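PDB 3GIR: aminomethyltransferase from Bartonella henselae, which is a two-part member of the aminomethyltransferase (glycine cleavage T-protein) family, built from a folate-binding type domain and a C-terminal beta-barrel domain. Local coordinates for residues A[33-36]-A[37-41]; A[87-91]-A[92-96]; A[175-179]-A[180-184]; A[315-318]-A[319-323]. All blocks are in the same frame, centred on the assembly; numbering follows the deposited sequence.

Contact 1: residues A[33-36]-A[37-41]; sequences LKTL and PLYEL
With chi1 at 171°, Tyr-39 holds CG opposite its backbone N and swings the ring off beside its carbonyl carbon, leaving CB nearest to Thr-35. The methyl CG2 of Thr-35, itself turned away from the backbone N of its residue, lies 3.9 Å from Tyr-39 CB. The two side chains meet at a slant, methyl against CB, with the tyrosine ring leading away, and a small branched residue suits this partly open spot. Tyr-39 CB also sits 3.3 Å from Leu-36 O, the atom that ties the turn together.

Here a short, weakly bonded strand about 34-35 gives way to helix 39-44 through a type I beta turn running from Leu-36 to Tyr-39. Tyr-39 N donates to Leu-36 O over 3.0 Å with an N-H...O angle of 153°, the donor standing well above the carbonyl plane. Pro-37 fits the second turn position because its ring fixes phi and no N-H is needed there. Its CD lies 3.8 Å from Leu-36 CB, an apolar contact between neighbours. Leu-38 takes the N-cap position. The buried side chain of Leu-36 leads the other way, onto Met-57 and Pro-58 of strand 55-60, while the Tyr-39 ring meets that of Phe-49.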
# COMPACT_ATOMS: atom_id res chain seq x y z
N LEU A 33 -5.43 -22.05 1.86
CA LEU A 33 -5.46 -20.62 1.44
C LEU A 33 -6.88 -20.08 1.66
O LEU A 33 -7.85 -20.74 1.42
CB LEU A 33 -5.06 -20.41 -0.03
CG LEU A 33 -3.59 -20.66 -0.36
CD1 LEU A 33 -3.39 -20.52 -1.85
CD2 LEU A 33 -2.63 -19.69 0.37
N LYS A 34 -6.97 -18.82 2.09
CA LYS A 34 -8.27 -18.17 2.23
C LYS A 34 -8.86 -17.87 0.88
O LYS A 34 -8.16 -17.60 -0.10
CB LYS A 34 -8.10 -16.89 3.02
CG LYS A 34 -7.68 -17.13 4.54
CD LYS A 34 -7.19 -15.79 5.14
CE LYS A 34 -6.70 -15.89 6.55
NZ LYS A 34 -5.96 -14.63 6.89
N THR A 35 -10.19 -17.88 0.83
CA THR A 35 -10.92 -17.70 -0.41
C THR A 35 -11.58 -16.29 -0.46
O THR A 35 -12.33 -15.92 0.44
CB THR A 35 -11.97 -18.77 -0.54
OG1 THR A 35 -11.29 -20.04 -0.62
CG2 THR A 35 -12.82 -18.61 -1.77
N LEU A 36 -11.41 -15.59 -1.56
CA LEU A 36 -12.10 -14.31 -1.79
C LEU A 36 -13.57 -14.51 -1.89
O LEU A 36 -14.06 -15.43 -2.57
CB LEU A 36 -11.63 -13.70 -3.10
CG LEU A 36 -10.20 -13.19 -3.10
CD1 LEU A 36 -9.73 -12.92 -4.56
CD2 LEU A 36 -9.99 -11.94 -2.19
N PRO A 37 -14.32 -13.64 -1.22
CA PRO A 37 -15.79 -13.69 -1.48
C PRO A 37 -16.23 -13.72 -2.92
O PRO A 37 -17.18 -14.44 -3.27
CB PRO A 37 -16.25 -12.39 -0.78
CG PRO A 37 -15.30 -12.18 0.33
CD PRO A 37 -13.96 -12.60 -0.26
N LEU A 38 -15.57 -12.96 -3.81
CA LEU A 38 -15.88 -12.92 -5.23
C LEU A 38 -15.07 -13.91 -6.11
O LEU A 38 -14.97 -13.73 -7.31
CB LEU A 38 -15.68 -11.51 -5.72
CG LEU A 38 -16.53 -10.44 -5.03
CD1 LEU A 38 -16.22 -9.08 -5.66
CD2 LEU A 38 -18.06 -10.78 -5.11
N TYR A 39 -14.54 -14.97 -5.47
CA TYR A 39 -13.74 -15.97 -6.18
C TYR A 39 -14.40 -16.43 -7.47
O TYR A 39 -13.75 -16.49 -8.52
CB TYR A 39 -13.46 -17.19 -5.31
CG TYR A 39 -12.83 -18.34 -6.07
CD1 TYR A 39 -11.48 -18.33 -6.33
CD2 TYR A 39 -13.60 -19.37 -6.59
CE1 TYR A 39 -10.84 -19.37 -7.02
CE2 TYR A 39 -12.98 -20.42 -7.33
CZ TYR A 39 -11.60 -20.39 -7.52
OH TYR A 39 -10.96 -21.36 -8.22
N GLU A 40 -15.72 -16.71 -7.42
CA GLU A 40 -16.37 -17.18 -8.65
C GLU A 40 -16.34 -16.20 -9.84
O GLU A 40 -16.25 -16.62 -11.01
CB GLU A 40 -17.84 -17.56 -8.35
CG GLU A 40 -17.97 -18.83 -7.57
CD GLU A 40 -19.46 -19.14 -7.22
OE1 GLU A 40 -20.38 -18.62 -7.93
OE2 GLU A 40 -19.71 -19.87 -6.23
N LEU A 41 -16.40 -14.88 -9.58
CA LEU A 41 -16.23 -13.90 -10.62
C LEU A 41 -14.85 -14.00 -11.26
O LEU A 41 -14.71 -13.82 -12.49
CB LEU A 41 -16.46 -12.44 -10.14
CG LEU A 41 -17.84 -12.00 -9.70
CD1 LEU A 41 -17.89 -10.47 -9.41
CD2 LEU A 41 -18.85 -12.43 -10.80

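Contact 2: residues A[87-91]-A[92-96]; sequences IAVEG and PKAVE
Gly-91 and Pro-92 form the joint between strand 85-90 and helix 94-101, a strand-to-helix connection made by a type I beta turn from Gly-91 to Ala-94. The chain runs extended through Val-89 and Glu-90, then passes Gly-91 at phi 148°, where a beta carbon would press on the carbonyl oxygen of Glu-90 and on Pro-92 N. Having none, glycine suits the bend. Pro-92 follows at the second turn position, where its ring locks phi and its missing N-H costs nothing, and Lys-93 occupies the N-cap position with its beta carbon pointing away from the strand segment, as suits an exposed lysine.

Ala-94 N closes the turn on Gly-91 O over 3.1 Å, in a nearly straight bond (162°) that reaches the oxygen from above the carbonyl plane. The beta carbon of Ala-94 points back toward the strand and lies 3.4 Å from Gly-91 O; the methyl is compact enough to lie this close to the turn carbonyl. Phe-140 and Cys-165 also touch this methyl. Val-89 reaches it with one branch: chi1 of 171° carries CG1 away from the backbone N, and Val-89 CG1 ends 4.1 Å from Ala-94 CB.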
# COMPACT_ATOMS: atom_id res chain seq x y z
N ILE A 87 -10.61 -2.21 9.83
CA ILE A 87 -10.81 -2.23 11.24
C ILE A 87 -11.41 -0.88 11.66
O ILE A 87 -10.81 0.19 11.45
CB ILE A 87 -9.46 -2.43 11.91
CG1 ILE A 87 -8.86 -3.81 11.59
CG2 ILE A 87 -9.59 -2.35 13.47
CD1 ILE A 87 -7.35 -4.02 11.98
N ALA A 88 -12.61 -0.94 12.26
CA ALA A 88 -13.26 0.28 12.81
C ALA A 88 -12.76 0.53 14.23
O ALA A 88 -12.50 -0.42 15.03
CB ALA A 88 -14.75 0.15 12.82
N VAL A 89 -12.60 1.80 14.53
CA VAL A 89 -12.16 2.20 15.88
C VAL A 89 -13.22 3.25 16.31
O VAL A 89 -13.36 4.27 15.67
CB VAL A 89 -10.78 2.77 15.78
CG1 VAL A 89 -10.35 3.43 17.12
CG2 VAL A 89 -9.77 1.65 15.30
N GLU A 90 -13.95 2.97 17.39
CA GLU A 90 -15.15 3.70 17.76
C GLU A 90 -15.21 3.83 19.28
O GLU A 90 -15.07 2.82 19.93
CB GLU A 90 -16.36 2.89 17.26
CG GLU A 90 -17.69 3.49 17.60
CD GLU A 90 -18.88 2.76 17.00
OE1 GLU A 90 -18.72 1.62 16.45
OE2 GLU A 90 -19.99 3.33 17.11
N GLY A 91 -15.52 5.00 19.80
CA GLY A 91 -15.85 5.15 21.21
C GLY A 91 -15.39 6.51 21.67
O GLY A 91 -14.73 7.28 20.95
N PRO A 92 -15.73 6.86 22.91
CA PRO A 92 -15.52 8.24 23.31
C PRO A 92 -14.08 8.66 23.43
O PRO A 92 -13.79 9.82 23.37
CB PRO A 92 -16.22 8.34 24.67
CG PRO A 92 -16.45 6.97 25.10
CD PRO A 92 -16.52 6.08 23.87
N LYS A 93 -13.18 7.70 23.61
CA LYS A 93 -11.76 8.00 23.67
C LYS A 93 -11.00 7.44 22.47
O LYS A 93 -9.79 7.18 22.56
CB LYS A 93 -11.19 7.50 24.99
CG LYS A 93 -11.95 8.17 26.19
CD LYS A 93 -11.69 9.69 26.22
CE LYS A 93 -12.39 10.38 27.46
NZ LYS A 93 -12.18 11.89 27.36
N ALA A 94 -11.69 7.28 21.34
CA ALA A 94 -11.00 6.84 20.09
C ALA A 94 -9.85 7.72 19.70
O ALA A 94 -8.77 7.23 19.28
CB ALA A 94 -12.03 6.73 18.94
N VAL A 95 -10.03 9.04 19.78
CA VAL A 95 -8.93 9.98 19.48
C VAL A 95 -7.66 9.77 20.30
O VAL A 95 -6.54 9.75 19.77
CB VAL A 95 -9.41 11.47 19.62
CG1 VAL A 95 -8.24 12.50 19.59
CG2 VAL A 95 -10.47 11.78 18.54
N GLU A 96 -7.80 9.64 21.62
CA GLU A 96 -6.69 9.43 22.47
C GLU A 96 -6.04 8.03 22.25
O GLU A 96 -4.84 7.88 22.23
CB GLU A 96 -7.20 9.55 23.92
CG GLU A 96 -7.66 10.95 24.24
CD GLU A 96 -9.10 11.35 23.84
OE1 GLU A 96 -9.91 10.55 23.27
OE2 GLU A 96 -9.42 12.56 24.09

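Contact 3: residues A[175-179]-A[180-184]; sequences LALQG and PQAAA
Gly-179 O and Ala-182 N supply the direct hydrogen bond between 175-179 and 180-184. It spans 3.0 Å at an N-H...O angle of 161°, with the donor above the carbonyl plane, and closes a type I turn from Gly-179 to Ala-182. A water bridges the corner: it lies 2.8 Å from Gly-179 O, to which it can donate, and accepts from Ala-183 N at 3.0 Å, linking the turn carbonyl to an amide in the first turn of the helix.

The apolar part is centred on Ala-182, whose CB points toward the strand. Leu-177 turns CG away from its backbone N (chi1 179°), which sets CG over this methyl, 3.9 Å from Ala-182 CB. Leu-177 CD2 lies 3.5 Å from Ala-182 O. Ala-182 CB also lies 3.5 Å from Leu-177 O, so the small residue lets the helix sit close against the strand end.

The two glutamines find partners elsewhere. The buried amide of Gln-178 is hydrogen-bonded at both ends, OE1 to Thr-216 OG1 and NE2 to the backbone oxygens of Ser-213 and Phe-221; Gln-181 OE1 is hydrogen-bonded to His-75 ND1.

Gly-179 at phi 131° would bring any beta carbon against the carbonyl before it, and Pro-180 fixes the next phi; a Gly-Pro pair in a type I turn thus leads strand 173-178 of the six-stranded mixed sheet into helix 182-188.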
# COMPACT_ATOMS: atom_id res chain seq x y z
N LEU A 175 -12.86 -3.19 -3.15
CA LEU A 175 -12.54 -3.08 -4.58
C LEU A 175 -11.79 -1.79 -4.78
O LEU A 175 -12.17 -0.80 -4.23
CB LEU A 175 -13.79 -3.06 -5.46
CG LEU A 175 -14.73 -4.24 -5.29
CD1 LEU A 175 -16.05 -4.02 -6.07
CD2 LEU A 175 -14.05 -5.46 -5.80
N ALA A 176 -10.75 -1.78 -5.59
CA ALA A 176 -10.13 -0.55 -6.04
C ALA A 176 -10.48 -0.33 -7.50
O ALA A 176 -10.45 -1.22 -8.29
CB ALA A 176 -8.60 -0.68 -5.89
N LEU A 177 -10.81 0.93 -7.83
CA LEU A 177 -11.17 1.32 -9.23
C LEU A 177 -10.20 2.45 -9.52
O LEU A 177 -10.30 3.54 -8.96
CB LEU A 177 -12.59 1.82 -9.33
CG LEU A 177 -13.01 2.26 -10.72
CD1 LEU A 177 -13.15 1.04 -11.66
CD2 LEU A 177 -14.36 2.99 -10.58
N GLN A 178 -9.25 2.24 -10.42
CA GLN A 178 -8.06 3.09 -10.58
C GLN A 178 -7.80 3.42 -12.03
O GLN A 178 -7.96 2.61 -12.91
CB GLN A 178 -6.81 2.41 -10.04
CG GLN A 178 -6.93 1.96 -8.62
CD GLN A 178 -6.73 3.11 -7.64
OE1 GLN A 178 -5.66 3.79 -7.65
NE2 GLN A 178 -7.68 3.25 -6.68
N GLY A 179 -7.36 4.67 -12.29
CA GLY A 179 -7.02 5.11 -13.62
C GLY A 179 -7.67 6.46 -13.99
O GLY A 179 -8.56 6.96 -13.28
N PRO A 180 -7.29 6.97 -15.16
CA PRO A 180 -7.83 8.26 -15.57
C PRO A 180 -9.27 8.29 -15.89
O PRO A 180 -9.85 9.40 -15.84
CB PRO A 180 -6.98 8.60 -16.80
CG PRO A 180 -6.54 7.24 -17.31
CD PRO A 180 -6.24 6.51 -16.05
N GLN A 181 -9.89 7.13 -16.13
CA GLN A 181 -11.31 7.07 -16.35
C GLN A 181 -12.12 6.60 -15.14
O GLN A 181 -13.33 6.44 -15.19
CB GLN A 181 -11.64 6.32 -17.60
CG GLN A 181 -11.02 6.90 -18.87
CD GLN A 181 -11.31 6.07 -20.10
OE1 GLN A 181 -11.24 4.84 -20.12
NE2 GLN A 181 -11.66 6.77 -21.19
N ALA A 182 -11.42 6.34 -14.04
CA ALA A 182 -12.10 5.79 -12.88
C ALA A 182 -13.24 6.68 -12.36
O ALA A 182 -14.30 6.18 -12.01
CB ALA A 182 -11.09 5.49 -11.73
N ALA A 183 -12.98 7.99 -12.25
CA ALA A 183 -13.97 8.96 -11.77
C ALA A 183 -15.19 9.01 -12.66
O ALA A 183 -16.30 9.04 -12.15
CB ALA A 183 -13.32 10.36 -11.59
N ALA A 184 -14.98 8.94 -13.96
CA ALA A 184 -16.09 8.95 -14.89
C ALA A 184 -16.91 7.66 -14.80
O ALA A 184 -18.14 7.69 -14.75
CB ALA A 184 -15.58 9.23 -16.32
O HOH W 1 -10.27 9.06 -12.72

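Contact 4: residues A[315-318]-A[319-323]; sequences PQTR and QPIRA
Pro-315 and Ile-321 meet as two apolar side chains that run antiparallel alongside each other. Both beta carbons point across the loop. With chi1 of -63°, Ile-321 CG1 lies opposite its carbonyl carbon, and the chain runs on to set CD1 3.7 Å from Pro-315 CB and 3.9 Å from Pro-315 CG. The methyl therefore rests on the CB-CG side of the proline ring. Ile-321 also packs on Ile-376, Leu-378 and Val-338, so a long branched residue can anchor the loop to the sheet of the C-terminal barrel domain.

Thr-317 stands at the bend. Its hydroxyl lies opposite the backbone N (chi1 166°), which aims OG1 along the chain: Gln-319 N donates to Thr-317 OG1 over 3.1 Å at 160°, an ST turn. The methyl takes the remaining position, flanked by both backbone neighbours, and Thr-317 CG2 comes 3.3 Å from Gln-319 O.

The side-chain amide of Gln-319 lies beside the Arg-318 peptide, Gln-319 NE2 being 3.9 Å from Arg-318 O. The side chain of Arg-318 leads away from the loop, as fits an exposed position. Pro-320 CD touches Arg-318 O at 3.7 Å.

Across the two segments the contact rests on a hydroxyl-amide hydrogen bond and an apolar pairing, with no salt bridge; the loop's shape probably depends on proline stiffness and the apolar anchor.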
# COMPACT_ATOMS: atom_id res chain seq x y z
N PRO A 315 17.83 -1.32 -12.98
CA PRO A 315 18.72 -2.31 -13.59
C PRO A 315 19.19 -1.86 -14.97
O PRO A 315 18.39 -1.29 -15.71
CB PRO A 315 17.80 -3.55 -13.69
CG PRO A 315 16.85 -3.39 -12.71
CD PRO A 315 16.49 -1.90 -12.71
N GLN A 316 20.47 -2.05 -15.25
CA GLN A 316 21.06 -1.68 -16.58
C GLN A 316 21.02 -2.92 -17.43
O GLN A 316 22.04 -3.57 -17.70
CB GLN A 316 22.47 -1.20 -16.39
CG GLN A 316 22.51 0.06 -15.57
CD GLN A 316 23.94 0.65 -15.41
OE1 GLN A 316 24.94 0.24 -16.07
NE2 GLN A 316 24.03 1.60 -14.50
N THR A 317 19.82 -3.30 -17.75
CA THR A 317 19.59 -4.54 -18.49
C THR A 317 18.11 -4.46 -18.84
O THR A 317 17.38 -3.66 -18.24
CB THR A 317 19.95 -5.82 -17.71
OG1 THR A 317 19.36 -6.92 -18.42
CG2 THR A 317 19.36 -5.88 -16.24
N ARG A 318 17.69 -5.23 -19.85
CA ARG A 318 16.28 -5.25 -20.23
C ARG A 318 15.52 -6.28 -19.42
O ARG A 318 14.27 -6.24 -19.36
CB ARG A 318 16.13 -5.51 -21.74
CG ARG A 318 16.41 -4.28 -22.64
CD ARG A 318 16.98 -4.74 -24.02
NE ARG A 318 17.41 -3.61 -24.85
CZ ARG A 318 18.51 -2.87 -24.65
NH1 ARG A 318 19.34 -3.14 -23.64
NH2 ARG A 318 18.78 -1.86 -25.48
N GLN A 319 16.27 -7.21 -18.81
CA GLN A 319 15.67 -8.27 -17.99
C GLN A 319 15.50 -7.87 -16.51
O GLN A 319 16.45 -7.40 -15.89
CB GLN A 319 16.47 -9.55 -18.15
CG GLN A 319 16.48 -10.01 -19.64
CD GLN A 319 15.05 -10.11 -20.27
OE1 GLN A 319 14.14 -10.71 -19.68
NE2 GLN A 319 14.87 -9.52 -21.47
N PRO A 320 14.28 -8.01 -15.96
CA PRO A 320 14.14 -7.60 -14.54
C PRO A 320 15.08 -8.34 -13.57
O PRO A 320 15.40 -9.51 -13.75
CB PRO A 320 12.68 -7.95 -14.22
CG PRO A 320 11.97 -7.89 -15.54
CD PRO A 320 12.96 -8.23 -16.59
N ILE A 321 15.43 -7.63 -12.50
CA ILE A 321 16.06 -8.17 -11.36
C ILE A 321 14.97 -8.21 -10.31
O ILE A 321 14.32 -7.21 -10.07
CB ILE A 321 17.25 -7.22 -10.90
CG1 ILE A 321 18.30 -7.15 -12.04
CG2 ILE A 321 17.84 -7.66 -9.64
CD1 ILE A 321 19.43 -6.22 -11.78
N ARG A 322 14.83 -9.37 -9.68
CA ARG A 322 13.76 -9.66 -8.74
C ARG A 322 14.09 -9.50 -7.27
O ARG A 322 15.24 -9.50 -6.85
CB ARG A 322 13.30 -11.14 -8.96
CG ARG A 322 13.00 -11.49 -10.44
CD ARG A 322 11.90 -10.63 -10.99
NE ARG A 322 10.64 -10.90 -10.30
CZ ARG A 322 9.75 -11.83 -10.62
NH1 ARG A 322 9.96 -12.62 -11.67
NH2 ARG A 322 8.63 -11.96 -9.89
N ALA A 323 13.04 -9.41 -6.46
CA ALA A 323 13.16 -9.41 -5.02
C ALA A 323 14.09 -10.53 -4.56
O ALA A 323 13.98 -11.69 -5.03
CB ALA A 323 11.75 -9.60 -4.46

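Overall arrangement
Contacts 2 and 3 are close relatives: in each a glycine-proline pair turns a strand into a helix, and an alanine methyl packs on a strand side chain. Contact 3 is buried and water-bridged, contacts 1 and 2 are partly buried, and contact 4 is superficial. Contact 1 makes the same kind of turn with leucine before the proline, and its Leu-38 CD1 packs on Leu-175 CD2 of contact 3 at 4.2 Å. Contact 4 lies apart in the C-terminal barrel domain, across the chain's centre from contact 2, about 45 Å between centres. There the acceptor is a threonine hydroxyl, two residues before the donor, where in contacts 1 to 3 it is a backbone carbonyl three residues before.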